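Local coordinates for Lactamase_B domain-containing protein (Pontibacter korlensis, PDB 6XFR) that probably hydrolyses beta-lactam antibiotics to substituted beta-amino acids, as a zinc-dependent class B1 metallo-beta-lactamase, at residues E101-L106 and T142-V147; Q153-G158 and A195-P200; W18-Y23 and G35-T40; V147-Q152 and Q190-A195. One frame throughout, in Å; residues are numbered along the deposited sequence.

In the fold
Interactions 2 and 3 belong to the two mixed sheets of the αβ/βα metallo-beta-lactamase sandwich, and they meet in its interior, where Val199 CG1 touches Ile19 CD1 at 4.1 Å. Interaction 4 adjoins interaction 2, their centres about 7 Å apart: they share Ala195, and Phe157 N probably donates to Val148 O (2.9 Å), joining neighbouring strands. Interaction 1 shares Val147 with interaction 4, and Val147 CG2 packs on Leu156 CD1 of interaction 2 at 3.8 Å. Interaction 1 lies near the active-site metals, the Asp144 side chain being about 7 Å from a zinc ion at the nearest atoms, whereas interaction 4 holds a buffer molecule and two residues of a separate zinc site.

Interaction 1. Residues E101-L106 and T142-V147; sequences ELTAIL and TADNVV
Thr103, on the first turn of the helix that starts at Glu101, comes closest to the loop 142-147 at Asp144, their CA atoms 5.7 Å apart. The helix runs past an irregular chain that becomes a strand only at Val147, and the contact is made mainly by one aspartate reaching across. With CG lodged between its own backbone N and carbonyl carbon (chi1 67°), Asp144 directs its carboxylate at the helix. Thr103 OG1 lies against OD2 as a probable donor, but the modelled separation is implausibly short and its geometry is doubtful; the same hydroxyl is also hydrogen-bonded to Ser100. The other oxygen, OD1, accepts from Thr142 OG1 at 2.7 Å, met from above the carboxylate plane, which ties the carboxylate to its own loop. Apolar groups line the carboxylate: Leu106 CD1 lies 3.7 Å from Asp144 CG, and one helical turn back Leu102 CG meets Asp144 CB at 4.2 Å. Ala143 CB touches both leucines at their methyl tips. Within the loop, Asn145 OD1 accepts from Thr142 N (2.9 Å) and from Gly140 N. This loop directly follows the zinc ligand His141, and the nearest side-chain atoms of Asp144 and the zinc ligand His78 are about 3 Å apart, a placement consistent with a second-shell role at the metallo-beta-lactamase zinc site.

Interaction 2. Residues Q153-G158 and A195-P200; sequences QKILFG and AKVVVP
Lys196 and Lys154 meet where two parallel strands begin to pair, and the Lys196 side chain can be followed along its partner. Its CB lies 3.7 Å from Lys154 O, CG touches Lys154 CB at 4.0 Å, and after a bend at chi3 (-88°) CE reaches Gln153 O at 3.7 Å. The tip, NZ, stays 6.8 Å from Lys154 NZ, so the two like charges run near each other without contact. Lys154 O is gripped from the backbone as well, by a firm bond from Lys196 N and a weak one from Val197 N. Regular parallel pairing follows: Leu156 N donates to Val197 O at 2.8 Å in a nearly straight bond (176°), Leu156 O accepts from Val199 N, and Gly158 N donates to Val199 O. Ile155, Phe157, Val197 and Val199 occupy one face of the sheet, where Phe157 CD1 presses on Val199 CB at 3.7 Å. On the other face Leu156 CD2 packs against Val198 CG2 at 4.2 Å. These strands flank the helix 181-191 in sequence, forming a beta-alpha-beta crossover. On its other edge strand 155-159 pairs with strand 147-150, where Lys154 and Ile155 both oppose Leu150 in a G1 beta bulge; Val198 and Pro200 rest on Leu210 of helix 209-217, and Ile155 reaches Ile13 of strand 8-14.

Interaction 3. Residues W18-Y23 and G35-T40; sequences WIHTSY and GLIVST
Trp18, Ile19 and His20 pair with Ile37, Leu36 and Gly35 in the beta hairpin of strands 17-25 and 30-40. Trp18 and Ile37 form a hydrogen-bonded antiparallel pair: Trp18 N donates to Ile37 O at 2.8 Å (175°), and Ile37 N returns to Trp18 O from well above the carbonyl plane. His20 and Gly35 make the second such pair, with Gly35 N bonded to His20 O at 2.8 Å. Between them Ile19 and Leu36 are non-hydrogen-bonded, and Ile19 CG1 touches Leu36 CD2 at 3.6 Å. The short strand axes are 143° apart in direction, a marked twist. In the five-stranded mixed sheet, which forms one layer of the metallo-beta-lactamase sandwich, the hairpin lies between strands 8-14 and 43-47, and Trp18, His20 and Ile37 face helix 53-67. On that face the His20 ring folds back over the partner strand, its chi1 of 61° bringing it above Gly35, which has no side chain to obstruct it. Gly35 CA makes a CH-pi contact 3.4 Å from the ring centroid, Leu36 O lies at the ring edge in its plane, and NE2 has weak hydrogen bonds to Ile47 O and Asp48 O. Trp18 meets Ser39 CB with the rim of its indole, at CZ3 (3.5 Å), and packs edge-to-face with Trp62; Ser39 OG is bonded to Gln69.

Interaction 4. Residues V147-Q152 and Q190-A195; sequences VVYLPQ and QRYPKA. With EPE (4-(2-hydroxyethyl)-1-piperazine ethanesulfonic acid), chain M.
Tyr149, on strand 147-150, packs against Tyr192, the residue at which the chain leaves helix 181-191 and enters a type I beta turn to Ala195. This turn leads from the helix of a beta-alpha-beta crossover toward strand 197-200. The aromatic contact comes first: the rings are inclined at 47° with centroids 4.3 Å apart, neither stacked flat nor perpendicular. Tyr192 CD1 sits over the centre of one face of the Tyr149 ring, the two side chains running antiparallel alongside one another. Tyr149 CG is anti to its backbone N (chi1 -170°), which carries the ring across to the turn. Apolar contacts frame the pair. Val147 CG2 meets Tyr192 CE2 at 4.2 Å, almost tip to tip, while Ala195 CB touches Tyr149 CE1 at 3.9 Å. Arg191 CG lies over a face of the Tyr192 ring, and its guanidinium makes a cation-pi contact with Tyr135. Among the polar contacts, Pro151 and Gln152, just after the strand, bind a zinc ion with Gln131. Others go to the bound buffer molecule, HEPES, which also hydrogen-bonds to Thr124. Its sulfonate links the two segments beside the turn: Tyr149 OH donates to O1S at 2.6 Å, with O1S near the plane of the Tyr149 ring, at its edge, and the backbone Lys194 N donates to O3S over 3.3 Å with an angle of 162° at the hydrogen.

Interaction 1. Residues E101-L106 and T142-V147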
loop_
_atom_site.group_PDB
_atom_site.type_symbol
_atom_site.label_atom_id
_atom_site.label_comp_id
_atom_site.label_asym_id
_atom_site.label_seq_id
_atom_site.Cartn_x
_atom_site.Cartn_y
_atom_site.Cartn_z
ATOM N N GLU B 101 -8.327 21.641 -19.540
ATOM C CA GLU B 101 -8.235 22.272 -20.853
ATOM C C GLU B 101 -6.873 22.025 -21.475
ATOM O O GLU B 101 -6.777 21.625 -22.635
ATOM C CB GLU B 101 -8.482 23.780 -20.753
ATOM C CG GLU B 101 -9.675 24.270 -21.494
ATOM C CD GLU B 101 -9.761 25.808 -21.545
ATOM O OE1 GLU B 101 -8.811 26.457 -22.055
ATOM O OE2 GLU B 101 -10.791 26.372 -21.097
ATOM N N LEU B 102 -5.798 22.219 -20.701
ATOM C CA LEU B 102 -4.492 22.086 -21.330
ATOM C C LEU B 102 -4.123 20.627 -21.558
ATOM O O LEU B 102 -3.419 20.320 -22.528
ATOM C CB LEU B 102 -3.400 22.783 -20.519
ATOM C CG LEU B 102 -2.016 22.527 -21.133
ATOM C CD1 LEU B 102 -1.984 22.913 -22.603
ATOM C CD2 LEU B 102 -0.920 23.271 -20.398
ATOM N N THR B 103 -4.633 19.702 -20.742
ATOM C CA THR B 103 -4.427 18.311 -21.100
ATOM C C THR B 103 -5.046 18.023 -22.464
ATOM O O THR B 103 -4.424 17.366 -23.309
ATOM C CB THR B 103 -5.017 17.378 -20.039
ATOM O OG1 THR B 103 -4.202 17.379 -18.845
ATOM C CG2 THR B 103 -5.111 15.961 -20.587
ATOM N N ALA B 104 -6.226 18.592 -22.742
ATOM C CA ALA B 104 -6.837 18.416 -24.056
ATOM C C ALA B 104 -5.981 19.050 -25.151
ATOM O O ALA B 104 -5.865 18.513 -26.261
ATOM C CB ALA B 104 -8.251 18.984 -24.047
ATOM N N ILE B 105 -5.380 20.207 -24.857
ATOM C CA ILE B 105 -4.536 20.878 -25.837
ATOM C C ILE B 105 -3.321 20.016 -26.169
ATOM O O ILE B 105 -3.022 19.763 -27.348
ATOM C CB ILE B 105 -4.123 22.278 -25.336
ATOM C CG1 ILE B 105 -5.355 23.178 -25.101
ATOM C CG2 ILE B 105 -3.156 22.959 -26.346
ATOM C CD1 ILE B 105 -5.040 24.562 -24.458
ATOM N N LEU B 106 -2.617 19.526 -25.130
ATOM C CA LEU B 106 -1.396 18.746 -25.349
ATOM C C LEU B 106 -1.698 17.411 -26.024
ATOM O O LEU B 106 -0.912 16.933 -26.850
ATOM C CB LEU B 106 -0.665 18.539 -24.027
ATOM C CG LEU B 106 -0.123 19.830 -23.422
ATOM C CD1 LEU B 106 0.274 19.677 -21.944
ATOM C CD2 LEU B 106 1.018 20.291 -24.268
ATOM N N THR B 142 4.755 16.868 -16.216
ATOM C CA THR B 142 4.318 17.481 -17.450
ATOM C C THR B 142 3.775 18.859 -17.113
ATOM O O THR B 142 3.567 19.188 -15.942
ATOM C CB THR B 142 3.244 16.655 -18.167
ATOM O OG1 THR B 142 2.145 16.426 -17.280
ATOM C CG2 THR B 142 3.810 15.349 -18.658
ATOM N N ALA B 143 3.541 19.672 -18.153
ATOM C CA ALA B 143 3.004 21.005 -17.925
ATOM C C ALA B 143 1.582 20.954 -17.379
ATOM O O ALA B 143 1.112 21.936 -16.802
ATOM C CB ALA B 143 3.046 21.799 -19.221
ATOM N N ASP B 144 0.901 19.824 -17.519
ATOM C CA ASP B 144 -0.526 19.752 -17.250
ATOM C C ASP B 144 -0.922 18.781 -16.133
ATOM O O ASP B 144 -2.119 18.654 -15.855
ATOM C CB ASP B 144 -1.271 19.358 -18.543
ATOM C CG ASP B 144 -0.945 17.905 -18.991
ATOM O OD1 ASP B 144 0.261 17.502 -18.967
ATOM O OD2 ASP B 144 -1.902 17.168 -19.339
ATOM N N ASN B 145 0.027 18.126 -15.457
ATOM C CA ASN B 145 -0.337 17.060 -14.522
ATOM C C ASN B 145 -1.290 17.557 -13.431
ATOM O O ASN B 145 -1.049 18.593 -12.805
ATOM C CB ASN B 145 0.909 16.454 -13.859
ATOM C CG ASN B 145 1.929 17.485 -13.401
ATOM O OD1 ASN B 145 2.945 17.673 -14.046
ATOM N ND2 ASN B 145 1.631 18.190 -12.329
ATOM N N VAL B 146 -2.362 16.797 -13.169
ATOM C CA VAL B 146 -3.281 17.116 -12.072
ATOM C C VAL B 146 -3.306 15.972 -11.068
ATOM O O VAL B 146 -3.040 14.813 -11.391
ATOM C CB VAL B 146 -4.728 17.428 -12.528
ATOM C CG1 VAL B 146 -4.813 18.800 -13.099
ATOM C CG2 VAL B 146 -5.268 16.380 -13.492
ATOM N N VAL B 147 -3.681 16.308 -9.839
ATOM C CA VAL B 147 -3.896 15.291 -8.824
ATOM C C VAL B 147 -5.398 15.204 -8.536
ATOM O O VAL B 147 -6.196 16.041 -8.968
ATOM C CB VAL B 147 -3.074 15.550 -7.534
ATOM C CG1 VAL B 147 -1.612 15.754 -7.835
ATOM C CG2 VAL B 147 -3.630 16.712 -6.698
#

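Interaction 2. Residues Q153-G158 and A195-P200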
loop_
_atom_site.group_PDB
_atom_site.type_symbol
_atom_site.label_atom_id
_atom_site.label_comp_id
_atom_site.label_asym_id
_atom_site.label_seq_id
_atom_site.Cartn_x
_atom_site.Cartn_y
_atom_site.Cartn_z
ATOM N N GLN B 153 -11.989 9.522 2.203
ATOM C CA GLN B 153 -11.020 8.484 2.510
ATOM C C GLN B 153 -9.621 9.043 2.771
ATOM O O GLN B 153 -8.748 8.294 3.228
ATOM C CB GLN B 153 -10.973 7.460 1.362
ATOM C CG GLN B 153 -12.249 6.677 1.145
ATOM C CD GLN B 153 -13.199 7.338 0.129
ATOM O OE1 GLN B 153 -13.185 8.556 -0.048
ATOM N NE2 GLN B 153 -14.035 6.527 -0.530
ATOM N N LYS B 154 -9.422 10.348 2.554
ATOM C CA LYS B 154 -8.122 11.031 2.641
ATOM C C LYS B 154 -7.041 10.314 1.826
ATOM O O LYS B 154 -5.928 10.055 2.294
ATOM C CB LYS B 154 -7.696 11.207 4.101
ATOM C CG LYS B 154 -8.771 11.831 4.971
ATOM C CD LYS B 154 -8.201 12.927 5.840
ATOM C CE LYS B 154 -9.299 13.703 6.503
ATOM N NZ LYS B 154 -9.443 13.202 7.902
ATOM N N ILE B 155 -7.363 10.052 0.567
ATOM C CA ILE B 155 -6.483 9.384 -0.377
ATOM C C ILE B 155 -6.096 10.386 -1.463
ATOM O O ILE B 155 -6.971 10.969 -2.119
ATOM C CB ILE B 155 -7.181 8.164 -0.994
ATOM C CG1 ILE B 155 -7.444 7.091 0.068
ATOM C CG2 ILE B 155 -6.349 7.607 -2.162
ATOM C CD1 ILE B 155 -7.885 5.726 -0.498
ATOM N N LEU B 156 -4.796 10.574 -1.667
ATOM C CA LEU B 156 -4.301 11.500 -2.678
ATOM C C LEU B 156 -3.611 10.720 -3.791
ATOM O O LEU B 156 -2.615 10.033 -3.550
ATOM C CB LEU B 156 -3.339 12.512 -2.070
ATOM C CG LEU B 156 -2.615 13.316 -3.142
ATOM C CD1 LEU B 156 -3.567 14.299 -3.804
ATOM C CD2 LEU B 156 -1.360 14.023 -2.545
ATOM N N PHE B 157 -4.154 10.808 -4.994
ATOM C CA PHE B 157 -3.544 10.231 -6.191
ATOM C C PHE B 157 -2.717 11.298 -6.904
ATOM O O PHE B 157 -3.266 12.319 -7.345
ATOM C CB PHE B 157 -4.593 9.692 -7.151
ATOM C CG PHE B 157 -4.010 9.112 -8.372
ATOM C CD1 PHE B 157 -3.412 7.855 -8.333
ATOM C CD2 PHE B 157 -4.042 9.803 -9.561
ATOM C CE1 PHE B 157 -2.846 7.285 -9.465
ATOM C CE2 PHE B 157 -3.474 9.239 -10.704
ATOM C CZ PHE B 157 -2.880 7.964 -10.647
ATOM N N GLY B 158 -1.401 11.084 -6.954
ATOM C CA GLY B 158 -0.440 12.019 -7.504
ATOM C C GLY B 158 0.125 11.681 -8.865
ATOM O O GLY B 158 0.973 12.424 -9.356
ATOM N N ALA B 195 -3.595 13.942 4.415
ATOM C CA ALA B 195 -3.684 12.794 3.518
ATOM C C ALA B 195 -3.086 11.531 4.155
ATOM O O ALA B 195 -1.985 11.553 4.711
ATOM C CB ALA B 195 -2.980 13.110 2.207
ATOM N N LYS B 196 -3.801 10.418 4.049
ATOM C CA LYS B 196 -3.326 9.179 4.659
ATOM C C LYS B 196 -2.565 8.304 3.679
ATOM O O LYS B 196 -1.557 7.703 4.045
ATOM C CB LYS B 196 -4.495 8.386 5.237
ATOM C CG LYS B 196 -5.240 9.064 6.352
ATOM C CD LYS B 196 -5.985 8.049 7.166
ATOM C CE LYS B 196 -7.373 7.741 6.654
ATOM N NZ LYS B 196 -7.954 6.575 7.412
ATOM N N VAL B 197 -3.026 8.206 2.442
ATOM C CA VAL B 197 -2.372 7.432 1.390
ATOM C C VAL B 197 -2.056 8.384 0.243
ATOM O O VAL B 197 -2.878 9.254 -0.086
ATOM C CB VAL B 197 -3.240 6.265 0.861
ATOM C CG1 VAL B 197 -2.406 5.321 -0.007
ATOM C CG2 VAL B 197 -3.926 5.521 1.970
ATOM N N VAL B 198 -0.861 8.230 -0.343
ATOM C CA VAL B 198 -0.436 8.951 -1.546
ATOM C C VAL B 198 -0.055 7.933 -2.617
ATOM O O VAL B 198 0.833 7.098 -2.392
ATOM C CB VAL B 198 0.734 9.890 -1.244
ATOM C CG1 VAL B 198 1.275 10.534 -2.549
ATOM C CG2 VAL B 198 0.297 10.925 -0.182
ATOM N N VAL B 199 -0.733 7.971 -3.757
ATOM C CA VAL B 199 -0.548 6.925 -4.771
ATOM C C VAL B 199 0.286 7.498 -5.912
ATOM O O VAL B 199 -0.171 8.415 -6.604
ATOM C CB VAL B 199 -1.869 6.356 -5.281
ATOM C CG1 VAL B 199 -1.554 5.115 -6.104
ATOM C CG2 VAL B 199 -2.783 6.023 -4.114
ATOM N N PRO B 200 1.488 6.998 -6.137
ATOM C CA PRO B 200 2.271 7.383 -7.311
ATOM C C PRO B 200 1.886 6.527 -8.513
ATOM O O PRO B 200 1.097 5.588 -8.430
ATOM C CB PRO B 200 3.705 7.085 -6.874
ATOM C CG PRO B 200 3.547 5.875 -6.003
ATOM C CD PRO B 200 2.199 6.034 -5.286
#

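Interaction 3. Residues W18-Y23 and G35-T40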
loop_
_atom_site.group_PDB
_atom_site.type_symbol
_atom_site.label_atom_id
_atom_site.label_comp_id
_atom_site.label_asym_id
_atom_site.label_seq_id
_atom_site.Cartn_x
_atom_site.Cartn_y
_atom_site.Cartn_z
ATOM N N TRP B 18 -10.050 1.023 -5.401
ATOM C CA TRP B 18 -9.106 0.066 -5.940
ATOM C C TRP B 18 -7.971 0.794 -6.644
ATOM O O TRP B 18 -8.118 1.929 -7.086
ATOM C CB TRP B 18 -9.772 -0.872 -6.939
ATOM C CG TRP B 18 -10.730 -1.885 -6.357
ATOM C CD1 TRP B 18 -10.487 -3.221 -6.143
ATOM C CD2 TRP B 18 -12.104 -1.670 -5.986
ATOM N NE1 TRP B 18 -11.615 -3.840 -5.651
ATOM C CE2 TRP B 18 -12.622 -2.914 -5.547
ATOM C CE3 TRP B 18 -12.943 -0.548 -5.965
ATOM C CZ2 TRP B 18 -13.938 -3.060 -5.079
ATOM C CZ3 TRP B 18 -14.261 -0.708 -5.503
ATOM C CH2 TRP B 18 -14.732 -1.954 -5.063
ATOM N N ILE B 19 -6.839 0.113 -6.781
ATOM C CA ILE B 19 -5.760 0.566 -7.640
ATOM C C ILE B 19 -5.651 -0.436 -8.768
ATOM O O ILE B 19 -5.508 -1.635 -8.510
ATOM C CB ILE B 19 -4.424 0.691 -6.896
ATOM C CG1 ILE B 19 -4.472 1.878 -5.920
ATOM C CG2 ILE B 19 -3.291 0.885 -7.884
ATOM C CD1 ILE B 19 -3.452 1.780 -4.806
ATOM N N HIS B 20 -5.776 0.041 -10.009
ATOM C CA HIS B 20 -5.490 -0.785 -11.166
ATOM C C HIS B 20 -4.048 -0.544 -11.577
ATOM O O HIS B 20 -3.545 0.587 -11.471
ATOM C CB HIS B 20 -6.468 -0.515 -12.330
ATOM C CG HIS B 20 -6.468 0.893 -12.868
ATOM N ND1 HIS B 20 -5.579 1.326 -13.834
ATOM C CD2 HIS B 20 -7.298 1.942 -12.626
ATOM C CE1 HIS B 20 -5.831 2.592 -14.122
ATOM N NE2 HIS B 20 -6.868 2.992 -13.407
ATOM N N THR B 21 -3.365 -1.624 -11.982
ATOM C CA THR B 21 -1.952 -1.552 -12.345
ATOM C C THR B 21 -1.786 -2.207 -13.701
ATOM O O THR B 21 -2.141 -3.375 -13.886
ATOM C CB THR B 21 -1.010 -2.195 -11.306
ATOM O OG1 THR B 21 -1.105 -1.491 -10.065
ATOM C CG2 THR B 21 0.443 -2.092 -11.773
ATOM N N SER B 22 -1.277 -1.430 -14.649
ATOM C CA SER B 22 -0.921 -1.878 -15.987
ATOM C C SER B 22 0.568 -2.194 -16.010
ATOM O O SER B 22 1.365 -1.578 -15.297
ATOM C CB SER B 22 -1.233 -0.781 -17.023
ATOM O OG SER B 22 -2.601 -0.700 -17.388
ATOM N N TYR B 23 0.953 -3.137 -16.850
ATOM C CA TYR B 23 2.363 -3.472 -16.923
ATOM C C TYR B 23 2.857 -3.285 -18.345
ATOM O O TYR B 23 2.099 -3.400 -19.312
ATOM C CB TYR B 23 2.645 -4.911 -16.414
ATOM C CG TYR B 23 2.268 -5.106 -14.955
ATOM C CD1 TYR B 23 1.118 -5.806 -14.606
ATOM C CD2 TYR B 23 3.026 -4.548 -13.934
ATOM C CE1 TYR B 23 0.739 -5.965 -13.279
ATOM C CE2 TYR B 23 2.655 -4.695 -12.601
ATOM C CZ TYR B 23 1.510 -5.410 -12.277
ATOM O OH TYR B 23 1.141 -5.584 -10.953
ATOM N N GLY B 35 -3.598 3.401 -11.633
ATOM C CA GLY B 35 -4.733 4.301 -11.582
ATOM C C GLY B 35 -5.629 3.905 -10.420
ATOM O O GLY B 35 -5.342 2.953 -9.693
ATOM N N LEU B 36 -6.732 4.636 -10.276
ATOM C CA LEU B 36 -7.748 4.325 -9.274
ATOM C C LEU B 36 -9.056 3.929 -9.940
ATOM O O LEU B 36 -9.404 4.412 -11.028
ATOM C CB LEU B 36 -8.047 5.510 -8.367
ATOM C CG LEU B 36 -7.034 5.965 -7.341
ATOM C CD1 LEU B 36 -7.698 7.000 -6.408
ATOM C CD2 LEU B 36 -6.533 4.762 -6.578
ATOM N N ILE B 37 -9.781 3.052 -9.254
ATOM C CA ILE B 37 -11.208 2.840 -9.476
ATOM C C ILE B 37 -11.899 3.185 -8.173
ATOM O O ILE B 37 -11.417 2.811 -7.101
ATOM C CB ILE B 37 -11.538 1.396 -9.889
ATOM C CG1 ILE B 37 -10.442 0.816 -10.779
ATOM C CG2 ILE B 37 -12.926 1.334 -10.524
ATOM C CD1 ILE B 37 -10.623 -0.632 -11.063
ATOM N N VAL B 38 -12.967 3.962 -8.259
ATOM C CA VAL B 38 -13.800 4.297 -7.112
ATOM C C VAL B 38 -15.233 3.863 -7.378
ATOM O O VAL B 38 -15.831 4.232 -8.398
ATOM C CB VAL B 38 -13.689 5.786 -6.758
ATOM C CG1 VAL B 38 -14.500 6.076 -5.507
ATOM C CG2 VAL B 38 -12.223 6.082 -6.486
ATOM N N SER B 39 -15.773 3.077 -6.452
ATOM C CA SER B 39 -17.139 2.584 -6.537
ATOM C C SER B 39 -18.054 3.514 -5.756
ATOM O O SER B 39 -17.706 3.948 -4.656
ATOM C CB SER B 39 -17.239 1.152 -6.002
ATOM O OG SER B 39 -18.498 0.587 -6.340
ATOM N N THR B 40 -19.189 3.871 -6.348
ATOM C CA THR B 40 -20.158 4.751 -5.699
ATOM C C THR B 40 -21.511 4.079 -5.782
ATOM O O THR B 40 -21.664 3.021 -6.400
ATOM C CB THR B 40 -20.215 6.181 -6.303
ATOM O OG1 THR B 40 -21.059 6.199 -7.451
ATOM C CG2 THR B 40 -18.834 6.675 -6.720
#

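Interaction 4. Residues V147-Q152 and Q190-A195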
loop_
_atom_site.group_PDB
_atom_site.type_symbol
_atom_site.label_atom_id
_atom_site.label_comp_id
_atom_site.label_asym_id
_atom_site.label_seq_id
_atom_site.Cartn_x
_atom_site.Cartn_y
_atom_site.Cartn_z
ATOM N N VAL B 147 -3.681 16.308 -9.839
ATOM C CA VAL B 147 -3.896 15.291 -8.824
ATOM C C VAL B 147 -5.398 15.204 -8.536
ATOM O O VAL B 147 -6.196 16.041 -8.968
ATOM C CB VAL B 147 -3.074 15.550 -7.534
ATOM C CG1 VAL B 147 -1.612 15.754 -7.835
ATOM C CG2 VAL B 147 -3.630 16.712 -6.698
ATOM N N VAL B 148 -5.781 14.122 -7.861
ATOM C CA VAL B 148 -7.159 13.829 -7.466
ATOM C C VAL B 148 -7.136 13.471 -5.991
ATOM O O VAL B 148 -6.325 12.643 -5.570
ATOM C CB VAL B 148 -7.774 12.668 -8.276
ATOM C CG1 VAL B 148 -9.178 12.389 -7.828
ATOM C CG2 VAL B 148 -7.719 12.965 -9.757
ATOM N N TYR B 149 -7.996 14.101 -5.209
ATOM C CA TYR B 149 -8.058 13.863 -3.783
ATOM C C TYR B 149 -9.446 13.358 -3.463
ATOM O O TYR B 149 -10.434 13.852 -4.023
ATOM C CB TYR B 149 -7.741 15.112 -2.957
ATOM C CG TYR B 149 -7.562 14.854 -1.446
ATOM C CD1 TYR B 149 -6.583 13.943 -0.965
ATOM C CD2 TYR B 149 -8.359 15.532 -0.496
ATOM C CE1 TYR B 149 -6.406 13.718 0.397
ATOM C CE2 TYR B 149 -8.176 15.317 0.877
ATOM C CZ TYR B 149 -7.199 14.402 1.301
ATOM O OH TYR B 149 -7.037 14.183 2.630
ATOM N N LEU B 150 -9.500 12.295 -2.649
ATOM C CA LEU B 150 -10.722 11.850 -2.000
ATOM C C LEU B 150 -10.672 12.377 -0.566
ATOM O O LEU B 150 -9.921 11.827 0.260
ATOM C CB LEU B 150 -10.830 10.319 -2.020
ATOM C CG LEU B 150 -10.437 9.549 -3.297
ATOM C CD1 LEU B 150 -10.870 8.093 -3.293
ATOM C CD2 LEU B 150 -11.019 10.228 -4.514
ATOM N N PRO B 151 -11.377 13.475 -0.236
ATOM C CA PRO B 151 -11.326 13.999 1.142
ATOM C C PRO B 151 -11.992 13.102 2.195
ATOM O O PRO B 151 -11.675 13.242 3.386
ATOM C CB PRO B 151 -12.044 15.361 1.028
ATOM C CG PRO B 151 -12.852 15.297 -0.230
ATOM C CD PRO B 151 -12.079 14.408 -1.145
ATOM N N GLN B 152 -12.924 12.220 1.812
ATOM C CA GLN B 152 -13.532 11.334 2.801
ATOM C C GLN B 152 -12.569 10.201 3.181
ATOM O O GLN B 152 -12.294 9.984 4.360
ATOM C CB GLN B 152 -14.876 10.789 2.279
ATOM C CG GLN B 152 -15.911 11.896 1.887
ATOM C CD GLN B 152 -16.997 11.477 0.830
ATOM O OE1 GLN B 152 -16.685 11.003 -0.271
ATOM N NE2 GLN B 152 -18.273 11.708 1.171
ATOM N N GLN B 190 0.965 21.417 1.201
ATOM C CA GLN B 190 0.238 22.414 1.970
ATOM C C GLN B 190 -1.272 22.294 1.825
ATOM O O GLN B 190 -1.999 22.666 2.754
ATOM C CB GLN B 190 0.688 23.831 1.551
ATOM C CG GLN B 190 1.010 24.753 2.750
ATOM C CD GLN B 190 2.127 24.192 3.662
ATOM O OE1 GLN B 190 3.238 23.880 3.207
ATOM N NE2 GLN B 190 1.811 24.034 4.949
ATOM N N ARG B 191 -1.753 21.658 0.758
ATOM C CA ARG B 191 -3.182 21.542 0.509
ATOM C C ARG B 191 -3.818 20.288 1.094
ATOM O O ARG B 191 -5.016 20.308 1.404
ATOM C CB ARG B 191 -3.427 21.604 -0.994
ATOM C CG ARG B 191 -4.854 21.541 -1.407
ATOM C CD ARG B 191 -4.982 21.689 -2.895
ATOM N NE ARG B 191 -6.358 21.983 -3.264
ATOM C CZ ARG B 191 -6.867 23.208 -3.362
ATOM N NH1 ARG B 191 -6.116 24.288 -3.132
ATOM N NH2 ARG B 191 -8.135 23.347 -3.687
ATOM N N TYR B 192 -3.064 19.200 1.251
ATOM C CA TYR B 192 -3.586 17.948 1.815
ATOM C C TYR B 192 -2.783 17.541 3.051
ATOM O O TYR B 192 -2.188 16.463 3.088
ATOM C CB TYR B 192 -3.585 16.831 0.773
ATOM C CG TYR B 192 -4.236 17.277 -0.503
ATOM C CD1 TYR B 192 -5.622 17.317 -0.610
ATOM C CD2 TYR B 192 -3.468 17.738 -1.581
ATOM C CE1 TYR B 192 -6.225 17.752 -1.756
ATOM C CE2 TYR B 192 -4.073 18.184 -2.751
ATOM C CZ TYR B 192 -5.455 18.193 -2.820
ATOM O OH TYR B 192 -6.099 18.633 -3.942
ATOM N N PRO B 193 -2.736 18.389 4.081
ATOM C CA PRO B 193 -1.895 18.069 5.242
ATOM C C PRO B 193 -2.305 16.796 5.977
ATOM O O PRO B 193 -1.475 16.243 6.704
ATOM C CB PRO B 193 -2.040 19.312 6.128
ATOM C CG PRO B 193 -3.299 19.923 5.708
ATOM C CD PRO B 193 -3.400 19.688 4.247
ATOM N N LYS B 194 -3.553 16.331 5.838
ATOM C CA LYS B 194 -4.036 15.128 6.514
ATOM C C LYS B 194 -4.318 13.991 5.533
ATOM O O LYS B 194 -5.196 13.164 5.777
ATOM C CB LYS B 194 -5.280 15.431 7.356
ATOM C CG LYS B 194 -4.957 16.402 8.503
ATOM C CD LYS B 194 -4.966 15.845 9.952
ATOM C CE LYS B 194 -4.948 16.965 11.005
ATOM N NZ LYS B 194 -6.138 17.387 11.737
ATOM N N ALA B 195 -3.595 13.942 4.415
ATOM C CA ALA B 195 -3.684 12.794 3.518
ATOM C C ALA B 195 -3.086 11.531 4.155
ATOM O O ALA B 195 -1.985 11.553 4.711
ATOM C CB ALA B 195 -2.980 13.110 2.207
HETATM N N1 EPE M . -9.318 19.817 1.758
HETATM C C2 EPE M . -8.549 19.995 0.511
HETATM C C3 EPE M . -9.053 21.172 -0.321
HETATM N N4 EPE M . -10.494 21.157 -0.483
HETATM C C5 EPE M . -11.288 20.777 0.679
HETATM C C6 EPE M . -10.731 19.580 1.442
HETATM C C7 EPE M . -11.096 22.061 -1.461
HETATM C C8 EPE M . -12.434 21.539 -1.989
HETATM O O8 EPE M . -13.139 22.510 -2.743
HETATM C C9 EPE M . -8.778 18.609 2.388
HETATM C C10 EPE M . -7.991 18.886 3.665
HETATM S S EPE M . -7.201 17.390 4.322
HETATM O O1S EPE M . -7.977 16.145 4.117
HETATM O O2S EPE M . -7.066 17.595 5.761
HETATM O O3S EPE M . -5.870 17.294 3.731
#